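Local coordinates for ABC sugar transporter, periplasmic sugar binding protein (Legionella pneumophila subsp. pneumophila, PDB 3ROT) that probably binds carbohydrate in the periplasm and delivers it to an ABC sugar transporter, as related solute-binding proteins do, at residues A25-E30 against Q246-G251; K49-I54 against S76-R81; I255-L260 against V269-A274. All blocks are in the same frame, centred on the assembly; numbering follows the deposited sequence.

Contact 1: residues A25-E30 against Q246-G251; sequences AKKAAE and QPFLMG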
ATOM      1  N   ALA A  25      20.208   0.886   0.787  1.00 18.68           N
ATOM      2  CA  ALA A  25      21.046   0.298  -0.242  1.00 22.33           C
ATOM      3  C   ALA A  25      21.517   1.380  -1.226  1.00 25.10           C
ATOM      4  O   ALA A  25      22.696   1.432  -1.588  1.00 24.00           O
ATOM      5  CB  ALA A  25      20.274  -0.788  -0.976  1.00 20.69           C
ATOM      6  N   LYS A  26      20.588   2.238  -1.646  1.00 24.67           N
ATOM      7  CA  LYS A  26      20.886   3.332  -2.573  1.00 26.06           C
ATOM      8  C   LYS A  26      21.869   4.342  -1.979  1.00 27.79           C
ATOM      9  O   LYS A  26      22.750   4.852  -2.683  1.00 28.80           O
ATOM     10  CB  LYS A  26      19.586   4.044  -2.970  1.00 25.46           C
ATOM     11  CG  LYS A  26      18.604   3.138  -3.709  1.00 28.38           C
ATOM     12  CD  LYS A  26      17.423   3.906  -4.289  1.00 30.78           C
ATOM     13  CE  LYS A  26      16.624   4.622  -3.209  1.00 32.48           C
ATOM     14  NZ  LYS A  26      15.387   5.242  -3.769  1.00 35.31           N
ATOM     15  N   LYS A  27      21.707   4.637  -0.689  1.00 27.67           N
ATOM     16  CA  LYS A  27      22.582   5.575  -0.003  1.00 30.03           C
ATOM     17  C   LYS A  27      24.005   5.008   0.026  1.00 28.97           C
ATOM     18  O   LYS A  27      24.980   5.728  -0.189  1.00 28.97           O
ATOM     19  CB  LYS A  27      22.081   5.825   1.424  1.00 30.88           C
ATOM     20  CG  LYS A  27      22.856   6.905   2.156  1.00 38.57           C
ATOM     21  CD  LYS A  27      22.711   8.245   1.446  1.00 41.82           C
ATOM     22  CE  LYS A  27      24.000   9.046   1.514  1.00 46.29           C
ATOM     23  NZ  LYS A  27      24.414   9.321   2.921  1.00 49.39           N
ATOM     24  N   ALA A  28      24.114   3.711   0.297  1.00 27.85           N
ATOM     25  CA  ALA A  28      25.410   3.047   0.332  1.00 28.24           C
ATOM     26  C   ALA A  28      26.010   3.069  -1.072  1.00 28.42           C
ATOM     27  O   ALA A  28      27.195   3.349  -1.244  1.00 27.44           O
ATOM     28  CB  ALA A  28      25.251   1.617   0.814  1.00 26.38           C
ATOM     29  N   ALA A  29      25.183   2.783  -2.074  1.00 28.20           N
ATOM     30  CA  ALA A  29      25.643   2.793  -3.460  1.00 30.74           C
ATOM     31  C   ALA A  29      26.211   4.173  -3.804  1.00 33.64           C
ATOM     32  O   ALA A  29      27.282   4.286  -4.409  1.00 34.53           O
ATOM     33  CB  ALA A  29      24.493   2.457  -4.395  1.00 29.33           C
ATOM     34  N   GLU A  30      25.488   5.217  -3.406  1.00 34.97           N
ATOM     35  CA  GLU A  30      25.900   6.590  -3.665  1.00 37.79           C
ATOM     36  C   GLU A  30      27.226   6.962  -3.033  1.00 37.87           C
ATOM     37  O   GLU A  30      28.082   7.528  -3.701  1.00 36.90           O
ATOM     38  CB  GLU A  30      24.828   7.573  -3.191  1.00 40.43           C
ATOM     39  CG  GLU A  30      23.668   7.725  -4.156  1.00 45.84           C
ATOM     40  CD  GLU A  30      22.613   8.696  -3.657  1.00 49.87           C
ATOM     41  OE1 GLU A  30      21.828   8.322  -2.750  1.00 48.79           O
ATOM     42  OE2 GLU A  30      22.580   9.839  -4.170  1.00 51.85           O
ATOM     43  N   GLN A 246      15.378  -2.939  11.486  1.00 23.18           N
ATOM     44  CA  GLN A 246      16.259  -1.899  10.938  1.00 22.84           C
ATOM     45  C   GLN A 246      16.577  -2.130   9.457  1.00 21.06           C
ATOM     46  O   GLN A 246      17.731  -2.350   9.095  1.00 22.91           O
ATOM     47  CB  GLN A 246      17.577  -1.811  11.727  1.00 23.77           C
ATOM     48  CG  GLN A 246      17.395  -1.435  13.190  1.00 24.33           C
ATOM     49  CD  GLN A 246      18.668  -0.946  13.844  1.00 26.95           C
ATOM     50  OE1 GLN A 246      19.564  -1.732  14.171  1.00 25.72           O
ATOM     51  NE2 GLN A 246      18.759   0.364  14.034  1.00 24.94           N
ATOM     52  N   PRO A 247      15.558  -2.085   8.587  1.00 19.78           N
ATOM     53  CA  PRO A 247      15.765  -2.295   7.145  1.00 20.23           C
ATOM     54  C   PRO A 247      16.778  -1.366   6.462  1.00 20.34           C
ATOM     55  O   PRO A 247      17.499  -1.793   5.562  1.00 19.96           O
ATOM     56  CB  PRO A 247      14.355  -2.152   6.558  1.00 17.81           C
ATOM     57  CG  PRO A 247      13.592  -1.379   7.596  1.00 17.74           C
ATOM     58  CD  PRO A 247      14.125  -1.939   8.894  1.00 17.76           C
ATOM     59  N   PHE A 248      16.830  -0.108   6.886  1.00 20.79           N
ATOM     60  CA  PHE A 248      17.771   0.846   6.302  1.00 22.93           C
ATOM     61  C   PHE A 248      19.200   0.332   6.495  1.00 23.75           C
ATOM     62  O   PHE A 248      20.010   0.336   5.566  1.00 22.61           O
ATOM     63  CB  PHE A 248      17.626   2.220   6.966  1.00 24.47           C
ATOM     64  CG  PHE A 248      18.528   3.271   6.383  1.00 27.13           C
ATOM     65  CD1 PHE A 248      18.045   4.182   5.442  1.00 29.37           C
ATOM     66  CD2 PHE A 248      19.871   3.340   6.755  1.00 27.09           C
ATOM     67  CE1 PHE A 248      18.893   5.148   4.878  1.00 28.98           C
ATOM     68  CE2 PHE A 248      20.727   4.297   6.198  1.00 26.93           C
ATOM     69  CZ  PHE A 248      20.234   5.202   5.257  1.00 26.99           C
ATOM     70  N   LEU A 249      19.497  -0.110   7.717  1.00 24.99           N
ATOM     71  CA  LEU A 249      20.811  -0.640   8.069  1.00 24.12           C
ATOM     72  C   LEU A 249      21.108  -1.894   7.247  1.00 23.42           C
ATOM     73  O   LEU A 249      22.225  -2.089   6.750  1.00 23.37           O
ATOM     74  CB  LEU A 249      20.850  -0.983   9.567  1.00 23.45           C
ATOM     75  CG  LEU A 249      22.204  -1.428  10.120  1.00 23.66           C
ATOM     76  CD1 LEU A 249      23.210  -0.287   9.990  1.00 22.80           C
ATOM     77  CD2 LEU A 249      22.053  -1.839  11.581  1.00 22.15           C
HETATM   78  N   MSE A 250      20.091  -2.735   7.114  1.00 24.79           N
HETATM   79  CA  MSE A 250      20.178  -3.979   6.356  1.00 25.29           C
HETATM   80  C   MSE A 250      20.603  -3.619   4.936  1.00 24.84           C
HETATM   81  O   MSE A 250      21.556  -4.173   4.396  1.00 24.37           O
HETATM   82  CB  MSE A 250      18.803  -4.646   6.335  1.00 28.05           C
HETATM   83  CG  MSE A 250      18.782  -6.155   6.134  1.00 30.06           C
HETATM   84 SE   MSE A 250      16.933  -6.790   6.170  1.00 38.80          SE
HETATM   85  CE  MSE A 250      16.453  -6.292   7.936  1.00 24.43           C
ATOM     86  N   GLY A 251      19.877  -2.677   4.338  1.00 23.52           N
ATOM     87  CA  GLY A 251      20.192  -2.247   2.988  1.00 24.06           C
ATOM     88  C   GLY A 251      21.596  -1.687   2.863  1.00 22.98           C
ATOM     89  O   GLY A 251      22.387  -2.169   2.054  1.00 23.90           O
TER
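Helices 16-32 and 247-264 pack together on one face of the parallel sheet that includes strand 35-39, and within segments 25-30 and 246-251 the backbones come nearest at Ala25 and Gly251. Ala25 CA lies 4.2 Å from Gly251 CA, so that backbone lies almost directly on backbone: Ala25 N is 3.6 Å from Gly251 C, and Ala25 CB rests 3.9 Å from Gly251 O. With a methyl group on one helix and no side chain on the other, little stands between the main chains.

In the two-lobed periplasmic binding protein fold the chain crosses between lobes more than once. Strand 241-243 belongs to the sheet of the other lobe; after it the chain returns, and helix 247-264 then packs against helix 16-32, which lies near the N-terminus. Ala25 also touches Leu36 of strand 35-39.

A second, looser touch lies nearer the surface. The ring of Phe248, swung anti to its backbone N (chi1 -178°), reaches over to helix 16-32 and brings CZ to 4.3 Å from Lys27 CB, which approaches the ring obliquely. The rest of the lysine leads off elsewhere, its NZ making a long, weak ion pair with Glu31. Arg212 of the second subunit packs on Phe248, and Asp214 of that subunit on Lys27.

Contact 2: residues K49-I54 against S76-R81; sequences KQVQFI and SKSLQR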
ATOM      1  N   LYS A  49       8.479 -14.568 -10.514  1.00 40.71           N
ATOM      2  CA  LYS A  49       8.929 -13.311 -11.099  1.00 40.20           C
ATOM      3  C   LYS A  49      10.308 -12.960 -10.536  1.00 38.49           C
ATOM      4  O   LYS A  49      11.217 -12.570 -11.278  1.00 38.82           O
ATOM      5  CB  LYS A  49       7.939 -12.199 -10.770  1.00 42.64           C
ATOM      6  CG  LYS A  49       8.258 -10.875 -11.417  1.00 46.79           C
ATOM      7  CD  LYS A  49       8.397 -11.023 -12.921  1.00 49.44           C
ATOM      8  CE  LYS A  49       8.126  -9.704 -13.618  1.00 52.85           C
ATOM      9  NZ  LYS A  49       6.748  -9.216 -13.295  1.00 53.86           N
ATOM     10  N   GLN A  50      10.460 -13.102  -9.221  1.00 35.52           N
ATOM     11  CA  GLN A  50      11.736 -12.816  -8.577  1.00 33.43           C
ATOM     12  C   GLN A  50      12.817 -13.753  -9.106  1.00 33.51           C
ATOM     13  O   GLN A  50      13.955 -13.339  -9.309  1.00 32.59           O
ATOM     14  CB  GLN A  50      11.627 -12.956  -7.050  1.00 32.42           C
ATOM     15  CG  GLN A  50      12.990 -13.002  -6.353  1.00 29.59           C
ATOM     16  CD  GLN A  50      12.902 -12.939  -4.840  1.00 26.90           C
ATOM     17  OE1 GLN A  50      11.930 -13.396  -4.242  1.00 26.88           O
ATOM     18  NE2 GLN A  50      13.935 -12.385  -4.212  1.00 25.48           N
ATOM     19  N   VAL A  51      12.461 -15.018  -9.322  1.00 33.88           N
ATOM     20  CA  VAL A  51      13.414 -15.990  -9.839  1.00 34.55           C
ATOM     21  C   VAL A  51      13.897 -15.529 -11.214  1.00 35.42           C
ATOM     22  O   VAL A  51      15.085 -15.611 -11.525  1.00 35.46           O
ATOM     23  CB  VAL A  51      12.782 -17.405  -9.951  1.00 35.55           C
ATOM     24  CG1 VAL A  51      13.676 -18.315 -10.785  1.00 36.23           C
ATOM     25  CG2 VAL A  51      12.594 -17.999  -8.562  1.00 33.48           C
ATOM     26  N   GLN A  52      12.977 -15.034 -12.032  1.00 37.75           N
ATOM     27  CA  GLN A  52      13.347 -14.551 -13.354  1.00 39.75           C
ATOM     28  C   GLN A  52      14.264 -13.332 -13.218  1.00 38.14           C
ATOM     29  O   GLN A  52      15.237 -13.193 -13.960  1.00 36.38           O
ATOM     30  CB  GLN A  52      12.091 -14.200 -14.155  1.00 43.22           C
ATOM     31  CG  GLN A  52      12.378 -13.721 -15.566  1.00 49.29           C
ATOM     32  CD  GLN A  52      13.410 -14.583 -16.271  1.00 52.67           C
ATOM     33  OE1 GLN A  52      13.315 -15.815 -16.275  1.00 55.52           O
ATOM     34  NE2 GLN A  52      14.401 -13.938 -16.881  1.00 53.94           N
ATOM     35  N   PHE A  53      13.956 -12.452 -12.268  1.00 38.03           N
ATOM     36  CA  PHE A  53      14.793 -11.273 -12.032  1.00 36.38           C
ATOM     37  C   PHE A  53      16.241 -11.688 -11.743  1.00 36.61           C
ATOM     38  O   PHE A  53      17.187 -11.158 -12.333  1.00 37.20           O
ATOM     39  CB  PHE A  53      14.263 -10.460 -10.850  1.00 37.14           C
ATOM     40  CG  PHE A  53      13.089  -9.582 -11.185  1.00 38.27           C
ATOM     41  CD1 PHE A  53      13.135  -8.724 -12.280  1.00 39.21           C
ATOM     42  CD2 PHE A  53      11.954  -9.582 -10.380  1.00 39.62           C
ATOM     43  CE1 PHE A  53      12.067  -7.874 -12.568  1.00 39.24           C
ATOM     44  CE2 PHE A  53      10.885  -8.738 -10.660  1.00 40.24           C
ATOM     45  CZ  PHE A  53      10.942  -7.880 -11.756  1.00 39.85           C
ATOM     46  N   ILE A  54      16.407 -12.633 -10.820  1.00 35.57           N
ATOM     47  CA  ILE A  54      17.722 -13.136 -10.443  1.00 34.76           C
ATOM     48  C   ILE A  54      18.427 -13.741 -11.648  1.00 36.23           C
ATOM     49  O   ILE A  54      19.623 -13.549 -11.849  1.00 33.97           O
ATOM     50  CB  ILE A  54      17.605 -14.229  -9.352  1.00 32.72           C
ATOM     51  CG1 ILE A  54      17.059 -13.616  -8.061  1.00 33.24           C
ATOM     52  CG2 ILE A  54      18.954 -14.879  -9.119  1.00 31.02           C
ATOM     53  CD1 ILE A  54      16.754 -14.618  -6.982  1.00 31.90           C
ATOM     54  N   SER A  76      16.900 -22.383  -5.450  1.00 32.56           N
ATOM     55  CA  SER A  76      18.040 -23.300  -5.508  1.00 32.95           C
ATOM     56  C   SER A  76      18.870 -23.263  -6.784  1.00 33.68           C
ATOM     57  O   SER A  76      20.070 -23.000  -6.749  1.00 33.84           O
ATOM     58  CB  SER A  76      17.563 -24.728  -5.268  1.00 32.48           C
ATOM     59  OG  SER A  76      16.855 -24.802  -4.046  1.00 33.98           O
ATOM     60  N   LYS A  77      18.228 -23.535  -7.911  1.00 36.60           N
ATOM     61  CA  LYS A  77      18.922 -23.562  -9.190  1.00 38.58           C
ATOM     62  C   LYS A  77      19.603 -22.239  -9.513  1.00 37.50           C
ATOM     63  O   LYS A  77      20.745 -22.217  -9.961  1.00 38.10           O
ATOM     64  CB  LYS A  77      17.944 -23.919 -10.306  1.00 41.68           C
ATOM     65  CG  LYS A  77      18.613 -24.518 -11.521  1.00 47.13           C
ATOM     66  CD  LYS A  77      18.110 -25.934 -11.758  1.00 51.08           C
ATOM     67  CE  LYS A  77      18.254 -26.790 -10.509  1.00 52.66           C
ATOM     68  NZ  LYS A  77      17.681 -28.155 -10.701  1.00 54.82           N
ATOM     69  N   SER A  78      18.893 -21.140  -9.292  1.00 35.40           N
ATOM     70  CA  SER A  78      19.432 -19.812  -9.561  1.00 35.63           C
ATOM     71  C   SER A  78      20.647 -19.537  -8.681  1.00 33.40           C
ATOM     72  O   SER A  78      21.658 -19.011  -9.150  1.00 32.01           O
ATOM     73  CB  SER A  78      18.363 -18.751  -9.304  1.00 37.60           C
ATOM     74  OG  SER A  78      17.201 -19.009 -10.075  1.00 42.47           O
ATOM     75  N   LEU A  79      20.536 -19.896  -7.404  1.00 30.96           N
ATOM     76  CA  LEU A  79      21.617 -19.700  -6.449  1.00 30.65           C
ATOM     77  C   LEU A  79      22.832 -20.523  -6.845  1.00 30.82           C
ATOM     78  O   LEU A  79      23.960 -20.036  -6.812  1.00 28.55           O
ATOM     79  CB  LEU A  79      21.158 -20.100  -5.045  1.00 30.12           C
ATOM     80  CG  LEU A  79      20.151 -19.128  -4.422  1.00 32.33           C
ATOM     81  CD1 LEU A  79      19.659 -19.680  -3.088  1.00 29.07           C
ATOM     82  CD2 LEU A  79      20.806 -17.754  -4.242  1.00 30.81           C
ATOM     83  N   GLN A  80      22.591 -21.776  -7.208  1.00 30.58           N
ATOM     84  CA  GLN A  80      23.667 -22.660  -7.622  1.00 31.32           C
ATOM     85  C   GLN A  80      24.317 -22.125  -8.892  1.00 31.31           C
ATOM     86  O   GLN A  80      25.544 -22.144  -9.035  1.00 32.19           O
ATOM     87  CB  GLN A  80      23.126 -24.074  -7.842  1.00 29.84           C
ATOM     88  CG  GLN A  80      22.910 -24.839  -6.547  1.00 29.74           C
ATOM     89  CD  GLN A  80      22.185 -26.151  -6.759  1.00 33.20           C
ATOM     90  OE1 GLN A  80      22.368 -26.814  -7.776  1.00 32.36           O
ATOM     91  NE2 GLN A  80      21.366 -26.539  -5.787  1.00 33.63           N
ATOM     92  N   ARG A  81      23.494 -21.638  -9.811  1.00 33.28           N
ATOM     93  CA  ARG A  81      24.012 -21.078 -11.056  1.00 36.70           C
ATOM     94  C   ARG A  81      24.935 -19.916 -10.707  1.00 37.60           C
ATOM     95  O   ARG A  81      26.082 -19.863 -11.155  1.00 38.87           O
ATOM     96  CB  ARG A  81      22.863 -20.580 -11.938  1.00 39.05           C
ATOM     97  CG  ARG A  81      23.310 -19.944 -13.248  1.00 43.19           C
ATOM     98  CD  ARG A  81      22.128 -19.364 -14.016  1.00 46.82           C
ATOM     99  NE  ARG A  81      22.559 -18.434 -15.059  1.00 50.57           N
ATOM    100  CZ  ARG A  81      21.740 -17.641 -15.749  1.00 52.31           C
ATOM    101  NH1 ARG A  81      20.432 -17.657 -15.514  1.00 51.18           N
ATOM    102  NH2 ARG A  81      22.230 -16.828 -16.678  1.00 53.83           N
TER
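No ring, amide or guanidinium group takes part where Ser78 meets Val51 and Ile54; the flat group that matters is the carboxylate of Glu55, just beyond the segment 49-54. Ser78 points at the neighbouring helix and is touched there by two aliphatic branches. Its CB lies 3.9 Å from Ile54 CG2, while its OG lies 3.7 Å from Val51 CG1, so the carbon and the oxygen of one small side chain are each met by a different residue. In both partners the touching methyl is the branch anti to the backbone N. The OG does not depend on these apolar neighbours for a polar partner, since it is hydrogen-bonded to Glu55 OE2. The other carboxylate oxygen, OE1, forms a salt bridge with Arg81 NH1, and Glu55 is thereby held by two residues of helix 76-85 that are nearly one turn apart.

These helices belong to successive beta-alpha-beta crossovers of a Rossmann-like lobe: helix 47-59 joins strand 35-39 to strand 64-67, and helix 76-85 joins strand 64-67 to strand 89-92. They therefore lie side by side on the same face of the parallel sheet. Within the two segments the nearest CA atoms are those of Ser78 and Ile54, 6.9 Å apart. Ile54 is buried and also touches Ile9 of strand 5-9 and the side chain of Phe75, joining helix 47-59 to the sheet. Val51 is nearer the solvent, being partly exposed.

Contact 3: residues I255-L260 against V269-A274; sequences ITQLVL and VNINTA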
ATOM      1  N   ILE A 255      24.963  -3.730   0.732  1.00 21.60           N
ATOM      2  CA  ILE A 255      25.665  -3.216  -0.450  1.00 23.41           C
ATOM      3  C   ILE A 255      27.122  -2.916  -0.085  1.00 25.25           C
ATOM      4  O   ILE A 255      28.043  -3.173  -0.876  1.00 25.88           O
ATOM      5  CB  ILE A 255      24.996  -1.918  -1.003  1.00 24.70           C
ATOM      6  CG1 ILE A 255      23.615  -2.244  -1.586  1.00 22.47           C
ATOM      7  CG2 ILE A 255      25.875  -1.279  -2.075  1.00 26.52           C
ATOM      8  CD1 ILE A 255      23.632  -3.375  -2.609  1.00 24.09           C
ATOM      9  N   THR A 256      27.324  -2.385   1.119  1.00 24.41           N
ATOM     10  CA  THR A 256      28.665  -2.054   1.595  1.00 24.28           C
ATOM     11  C   THR A 256      29.572  -3.279   1.605  1.00 24.56           C
ATOM     12  O   THR A 256      30.719  -3.210   1.167  1.00 22.61           O
ATOM     13  CB  THR A 256      28.621  -1.431   3.021  1.00 24.15           C
ATOM     14  OG1 THR A 256      27.956  -0.169   2.967  1.00 24.04           O
ATOM     15  CG2 THR A 256      30.035  -1.222   3.579  1.00 25.14           C
ATOM     16  N   GLN A 257      29.069  -4.407   2.091  1.00 24.64           N
ATOM     17  CA  GLN A 257      29.892  -5.612   2.129  1.00 25.32           C
ATOM     18  C   GLN A 257      30.195  -6.151   0.738  1.00 25.78           C
ATOM     19  O   GLN A 257      31.309  -6.618   0.478  1.00 25.00           O
ATOM     20  CB  GLN A 257      29.226  -6.718   2.959  1.00 27.41           C
ATOM     21  CG  GLN A 257      29.061  -6.384   4.437  1.00 24.87           C
ATOM     22  CD  GLN A 257      29.168  -7.612   5.328  1.00 24.48           C
ATOM     23  OE1 GLN A 257      30.267  -8.077   5.638  1.00 24.99           O
ATOM     24  NE2 GLN A 257      28.022  -8.151   5.731  1.00 23.02           N
ATOM     25  N   LEU A 258      29.208  -6.100  -0.153  1.00 25.40           N
ATOM     26  CA  LEU A 258      29.418  -6.595  -1.501  1.00 26.38           C
ATOM     27  C   LEU A 258      30.542  -5.811  -2.153  1.00 27.14           C
ATOM     28  O   LEU A 258      31.379  -6.387  -2.840  1.00 28.31           O
ATOM     29  CB  LEU A 258      28.134  -6.475  -2.338  1.00 25.78           C
ATOM     30  CG  LEU A 258      27.059  -7.544  -2.118  1.00 26.01           C
ATOM     31  CD1 LEU A 258      25.814  -7.192  -2.913  1.00 23.30           C
ATOM     32  CD2 LEU A 258      27.598  -8.908  -2.536  1.00 23.96           C
ATOM     33  N   VAL A 259      30.568  -4.502  -1.915  1.00 27.20           N
ATOM     34  CA  VAL A 259      31.592  -3.635  -2.488  1.00 27.52           C
ATOM     35  C   VAL A 259      32.966  -3.855  -1.856  1.00 27.77           C
ATOM     36  O   VAL A 259      33.953  -4.014  -2.573  1.00 27.10           O
ATOM     37  CB  VAL A 259      31.205  -2.140  -2.353  1.00 27.43           C
ATOM     38  CG1 VAL A 259      32.358  -1.248  -2.836  1.00 29.08           C
ATOM     39  CG2 VAL A 259      29.945  -1.856  -3.159  1.00 27.37           C
ATOM     40  N   LEU A 260      33.027  -3.868  -0.523  1.00 28.36           N
ATOM     41  CA  LEU A 260      34.287  -4.081   0.188  1.00 29.21           C
ATOM     42  C   LEU A 260      34.902  -5.400  -0.259  1.00 30.25           C
ATOM     43  O   LEU A 260      36.119  -5.564  -0.295  1.00 28.20           O
ATOM     44  CB  LEU A 260      34.057  -4.114   1.706  1.00 29.98           C
ATOM     45  CG  LEU A 260      33.649  -2.807   2.399  1.00 30.98           C
ATOM     46  CD1 LEU A 260      33.323  -3.079   3.869  1.00 32.84           C
ATOM     47  CD2 LEU A 260      34.767  -1.790   2.280  1.00 31.46           C
ATOM     48  N   VAL A 269      30.575 -10.922   6.139  1.00 22.02           N
ATOM     49  CA  VAL A 269      30.133 -11.686   7.290  1.00 21.73           C
ATOM     50  C   VAL A 269      28.629 -11.549   7.549  1.00 21.40           C
ATOM     51  O   VAL A 269      27.983 -10.597   7.078  1.00 21.09           O
ATOM     52  CB  VAL A 269      30.917 -11.272   8.548  1.00 20.57           C
ATOM     53  CG1 VAL A 269      32.404 -11.523   8.327  1.00 22.10           C
ATOM     54  CG2 VAL A 269      30.675  -9.810   8.874  1.00 19.09           C
ATOM     55  N   ASN A 270      28.083 -12.527   8.275  1.00 21.04           N
ATOM     56  CA  ASN A 270      26.670 -12.541   8.631  1.00 20.54           C
ATOM     57  C   ASN A 270      26.459 -11.402   9.620  1.00 20.78           C
ATOM     58  O   ASN A 270      27.325 -11.127  10.440  1.00 21.27           O
ATOM     59  CB  ASN A 270      26.287 -13.863   9.315  1.00 22.81           C
ATOM     60  CG  ASN A 270      26.423 -15.067   8.401  1.00 22.23           C
ATOM     61  OD1 ASN A 270      27.200 -15.986   8.682  1.00 27.39           O
ATOM     62  ND2 ASN A 270      25.666 -15.079   7.311  1.00 21.03           N
ATOM     63  N   ILE A 271      25.310 -10.742   9.544  1.00 18.89           N
ATOM     64  CA  ILE A 271      25.013  -9.648  10.455  1.00 21.13           C
ATOM     65  C   ILE A 271      23.551  -9.635  10.873  1.00 21.12           C
ATOM     66  O   ILE A 271      22.670  -9.478  10.029  1.00 21.19           O
ATOM     67  CB  ILE A 271      25.313  -8.274   9.822  1.00 19.26           C
ATOM     68  CG1 ILE A 271      26.791  -8.166   9.465  1.00 21.08           C
ATOM     69  CG2 ILE A 271      24.935  -7.152  10.794  1.00 19.81           C
ATOM     70  CD1 ILE A 271      27.102  -6.922   8.663  1.00 20.72           C
ATOM     71  N   ASN A 272      23.302  -9.805  12.172  1.00 21.19           N
ATOM     72  CA  ASN A 272      21.940  -9.753  12.702  1.00 22.65           C
ATOM     73  C   ASN A 272      21.652  -8.254  12.870  1.00 22.43           C
ATOM     74  O   ASN A 272      22.259  -7.597  13.715  1.00 21.85           O
ATOM     75  CB  ASN A 272      21.862 -10.447  14.065  1.00 24.38           C
ATOM     76  CG  ASN A 272      20.433 -10.575  14.574  1.00 27.07           C
ATOM     77  OD1 ASN A 272      19.607  -9.678  14.404  1.00 27.25           O
ATOM     78  ND2 ASN A 272      20.139 -11.701  15.211  1.00 32.59           N
ATOM     79  N   THR A 273      20.737  -7.712  12.067  1.00 24.58           N
ATOM     80  CA  THR A 273      20.441  -6.284  12.124  1.00 26.13           C
ATOM     81  C   THR A 273      19.470  -5.833  13.205  1.00 28.07           C
ATOM     82  O   THR A 273      19.232  -4.634  13.351  1.00 26.61           O
ATOM     83  CB  THR A 273      19.907  -5.762  10.767  1.00 27.27           C
ATOM     84  OG1 THR A 273      18.806  -6.572  10.336  1.00 29.34           O
ATOM     85  CG2 THR A 273      21.004  -5.779   9.717  1.00 25.77           C
ATOM     86  N   ALA A 274      18.920  -6.777  13.967  1.00 30.12           N
ATOM     87  CA  ALA A 274      17.967  -6.428  15.016  1.00 34.17           C
ATOM     88  C   ALA A 274      18.617  -5.698  16.183  1.00 37.32           C
ATOM     89  O   ALA A 274      19.791  -5.885  16.490  1.00 38.34           O
ATOM     90  CB  ALA A 274      17.239  -7.669  15.518  1.00 32.87           C
TER
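The amide of Gln257 is paired with the backbone of Val269 through both of its polar atoms, and the shorter of the two hydrogen bonds runs from Gln257 NE2 to Val269 O, 2.8 Å long and nearly straight (170° at the hydrogen). In return Val269 N donates to Gln257 OE1 over 2.9 Å, with an angle of 166°. A side chain of helix 247-264 thus ties down the chain just ahead of strand 271-272, the last strand at one margin of the six-stranded parallel sheet in this lobe of the periplasmic binding protein fold.

The two bonds differ in direction. NE2 approaches in the carbonyl plane of Val269, whereas Val269 N lies tilted from the carbonyl plane of Gln257. Holding both ends of the amide fixes its rotation, and the bend in the glutamine chain at chi2 (-147°) helps to turn the group toward the residue it grips. Apolar atoms fill in beside it: Val269 CG2 is 3.7 Å from Gln257 OE1, and Ile271 CD1 lies above the amide plane at its nitrogen end, 3.3 Å from Gln257 NE2. Ile271 also makes backbone hydrogen bonds with Phe107 and Gly109, which set strand 271-272 alongside strand 107-109.

At the end of the strand the chain bends in an Asx turn, where Asn272 OD1 accepts a 3.0 Å hydrogen bond from Ala274 N.

In the fold
Contacts 1 and 3 share helix 247-264 and form a continuous patch, their centres about 10 Å apart. Ala25 CB of contact 1 packs 3.7 Å from Ile255 CG1 of contact 3, and the selenomethionine Met250 brings CE to 3.4 Å from Thr273 OG1. The helix thus has helix 16-32 on one flank and the C-terminal segment on another. Contact 2 stands apart, its centre about 23 Å from that of contact 1 and about 21 Å from that of contact 3, because its helices cover the opposite face of the same sheet. Together the three contacts describe one lobe; in this family the sugar is generally held between the two lobes.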